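Local coordinates for Low molecular weight phosphotyrosine phosphatase family protein (PDB 5GOT), which probably removes phosphate from phosphotyrosine in proteins, as a bacterial member of the low molecular weight protein tyrosine phosphatase family, at residues Q134-L137 / S138-M141. Residues are numbered along the deposited sequence; the frame is centred on the assembly and turned at random.
Sequences QDWL and SRLM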
ATOM      1  N   GLN A 134      -6.318  -3.489  -8.558  1.00 27.87           N
ATOM      2  CA  GLN A 134      -7.586  -3.674  -9.260  1.00 27.66           C
ATOM      3  C   GLN A 134      -8.554  -4.501  -8.425  1.00 30.50           C
ATOM      4  O   GLN A 134      -9.751  -4.197  -8.366  1.00 31.71           O
ATOM      5  CB  GLN A 134      -7.350  -4.341 -10.618  1.00 32.13           C
ATOM      6  CG  GLN A 134      -6.890  -3.382 -11.710  1.00 35.37           C
ATOM      7  CD  GLN A 134      -7.946  -2.341 -12.043  1.00 45.90           C
ATOM      8  OE1 GLN A 134      -9.145  -2.576 -11.866  1.00 48.55           O
ATOM      9  NE2 GLN A 134      -7.505  -1.172 -12.512  1.00 45.93           N
ATOM     10  N   ASP A 135      -8.051  -5.549  -7.768  1.00 27.01           N
ATOM     11  CA  ASP A 135      -8.907  -6.379  -6.935  1.00 28.70           C
ATOM     12  C   ASP A 135      -9.433  -5.609  -5.734  1.00 30.41           C
ATOM     13  O   ASP A 135     -10.612  -5.734  -5.389  1.00 27.04           O
ATOM     14  CB  ASP A 135      -8.160  -7.628  -6.492  1.00 30.32           C
ATOM     15  CG  ASP A 135      -7.909  -8.584  -7.645  1.00 39.56           C
ATOM     16  OD1 ASP A 135      -8.392  -8.312  -8.775  1.00 40.37           O
ATOM     17  OD2 ASP A 135      -7.248  -9.615  -7.414  1.00 46.11           O
ATOM     18  N   TRP A 136      -8.580  -4.806  -5.084  1.00 27.62           N
ATOM     19  CA  TRP A 136      -9.050  -4.002  -3.958  1.00 27.52           C
ATOM     20  C   TRP A 136     -10.115  -3.007  -4.393  1.00 30.02           C
ATOM     21  O   TRP A 136     -11.079  -2.761  -3.660  1.00 30.11           O
ATOM     22  CB  TRP A 136      -7.880  -3.289  -3.271  1.00 25.84           C
ATOM     23  CG  TRP A 136      -7.158  -4.242  -2.378  1.00 26.33           C
ATOM     24  CD1 TRP A 136      -5.889  -4.740  -2.544  1.00 26.23           C
ATOM     25  CD2 TRP A 136      -7.693  -4.884  -1.218  1.00 24.72           C
ATOM     26  NE1 TRP A 136      -5.603  -5.641  -1.543  1.00 23.99           N
ATOM     27  CE2 TRP A 136      -6.695  -5.741  -0.716  1.00 25.04           C
ATOM     28  CE3 TRP A 136      -8.924  -4.816  -0.553  1.00 29.25           C
ATOM     29  CZ2 TRP A 136      -6.887  -6.519   0.423  1.00 26.56           C
ATOM     30  CZ3 TRP A 136      -9.110  -5.582   0.582  1.00 26.86           C
ATOM     31  CH2 TRP A 136      -8.102  -6.423   1.059  1.00 27.47           C
ATOM     32  N   LEU A 137      -9.984  -2.454  -5.598  1.00 28.90           N
ATOM     33  CA  LEU A 137     -11.008  -1.547  -6.105  1.00 28.45           C
ATOM     34  C   LEU A 137     -12.360  -2.248  -6.202  1.00 30.63           C
ATOM     35  O   LEU A 137     -13.381  -1.720  -5.747  1.00 30.43           O
ATOM     36  CB  LEU A 137     -10.583  -1.009  -7.469  1.00 31.63           C
ATOM     37  CG  LEU A 137     -11.381   0.169  -8.022  1.00 32.85           C
ATOM     38  CD1 LEU A 137     -10.958   1.458  -7.337  1.00 32.87           C
ATOM     39  CD2 LEU A 137     -11.219   0.252  -9.553  1.00 32.68           C
ATOM     40  N   SER A 138     -12.381  -3.444  -6.796  1.00 27.67           N
ATOM     41  CA  SER A 138     -13.633  -4.172  -6.944  1.00 30.94           C
ATOM     42  C   SER A 138     -14.172  -4.610  -5.591  1.00 34.86           C
ATOM     43  O   SER A 138     -15.384  -4.775  -5.422  1.00 33.17           O
ATOM     44  CB  SER A 138     -13.434  -5.384  -7.846  1.00 32.06           C
ATOM     45  OG  SER A 138     -12.852  -6.434  -7.104  1.00 37.46           O
ATOM     46  N   ARG A 139     -13.288  -4.784  -4.618  1.00 29.38           N
ATOM     47  CA  ARG A 139     -13.716  -5.174  -3.288  1.00 31.07           C
ATOM     48  C   ARG A 139     -14.290  -3.993  -2.509  1.00 30.13           C
ATOM     49  O   ARG A 139     -15.295  -4.138  -1.801  1.00 31.85           O
ATOM     50  CB  ARG A 139     -12.530  -5.791  -2.555  1.00 33.75           C
ATOM     51  CG  ARG A 139     -12.885  -6.482  -1.296  1.00 33.97           C
ATOM     52  CD  ARG A 139     -12.653  -7.985  -1.394  1.00 33.45           C
ATOM     53  NE  ARG A 139     -12.757  -8.507  -0.039  1.00 38.00           N
ATOM     54  CZ  ARG A 139     -11.742  -9.001   0.658  1.00 35.16           C
ATOM     55  NH1 ARG A 139     -10.539  -9.110   0.101  1.00 37.71           N
ATOM     56  NH2 ARG A 139     -11.946  -9.413   1.907  1.00 32.07           N
ATOM     57  N   LEU A 140     -13.682  -2.816  -2.645  1.00 29.96           N
ATOM     58  CA  LEU A 140     -14.015  -1.670  -1.809  1.00 32.55           C
ATOM     59  C   LEU A 140     -15.039  -0.724  -2.426  1.00 34.51           C
ATOM     60  O   LEU A 140     -15.696   0.010  -1.684  1.00 34.00           O
ATOM     61  CB  LEU A 140     -12.741  -0.881  -1.477  1.00 29.03           C
ATOM     62  CG  LEU A 140     -11.723  -1.697  -0.684  1.00 27.03           C
ATOM     63  CD1 LEU A 140     -10.410  -0.954  -0.585  1.00 29.73           C
ATOM     64  CD2 LEU A 140     -12.282  -1.981   0.699  1.00 30.26           C
ATOM     65  N   MET A 141     -15.199  -0.709  -3.747  1.00 29.31           N
ATOM     66  CA  MET A 141     -16.122   0.227  -4.366  1.00 29.45           C
ATOM     67  C   MET A 141     -17.478  -0.431  -4.596  1.00 30.56           C
ATOM     68  O   MET A 141     -17.588  -1.651  -4.751  1.00 27.69           O
ATOM     69  CB  MET A 141     -15.562   0.764  -5.681  1.00 29.11           C
ATOM     70  CG  MET A 141     -14.175   1.396  -5.559  1.00 30.52           C
ATOM     71  SD  MET A 141     -14.016   2.701  -4.322  1.00 34.32           S
ATOM     72  CE  MET A 141     -15.094   3.958  -4.994  1.00 33.00           C
TER
HETATM   73  O   HOH W   1     -11.432  -8.624  -8.240  1.00 31.15           O
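Ser138 N donates to Gln134 O and Met141 N to Leu137 O (2.9 Å), the first and last of four i+4 to i backbone bonds closing helix 122-140; Met141, donor of the last, is the first residue to leave helical phi/psi. Asp135 O is gripped twice, by Arg139 N and by Ser138 OG (2.9 Å). The serine hydroxyl can bend back to that carbonyl because chi1 of 80° sets it between its own N and carbonyl carbon, and a water donates to Ser138 OG at 2.8 Å and, weakly, to Asp135 OD1. Helix 122-140 packs against the parallel sheet of this low molecular weight phosphatase fold: Leu140 lies on Val4 and Tyr81, and the Trp136 indole on Ile83, its NE1 bonded to Phe108 O. The Arg139 side chain points the same way as Trp136, and its guanidinium end comes up beside the six-membered ring, NH1 3.8 Å from Trp136 CH2; the planes are 18° apart and Trp136 CZ3 lies over one guanidinium face. Leu140 CD1 meets the same indole obliquely, 4.1 Å from Trp136 CE3. Round the helix, Met141 CG rests 3.7 Å from Leu137 CD1, and these two side chains also touch the loop residues Val30 and Val26, respectively.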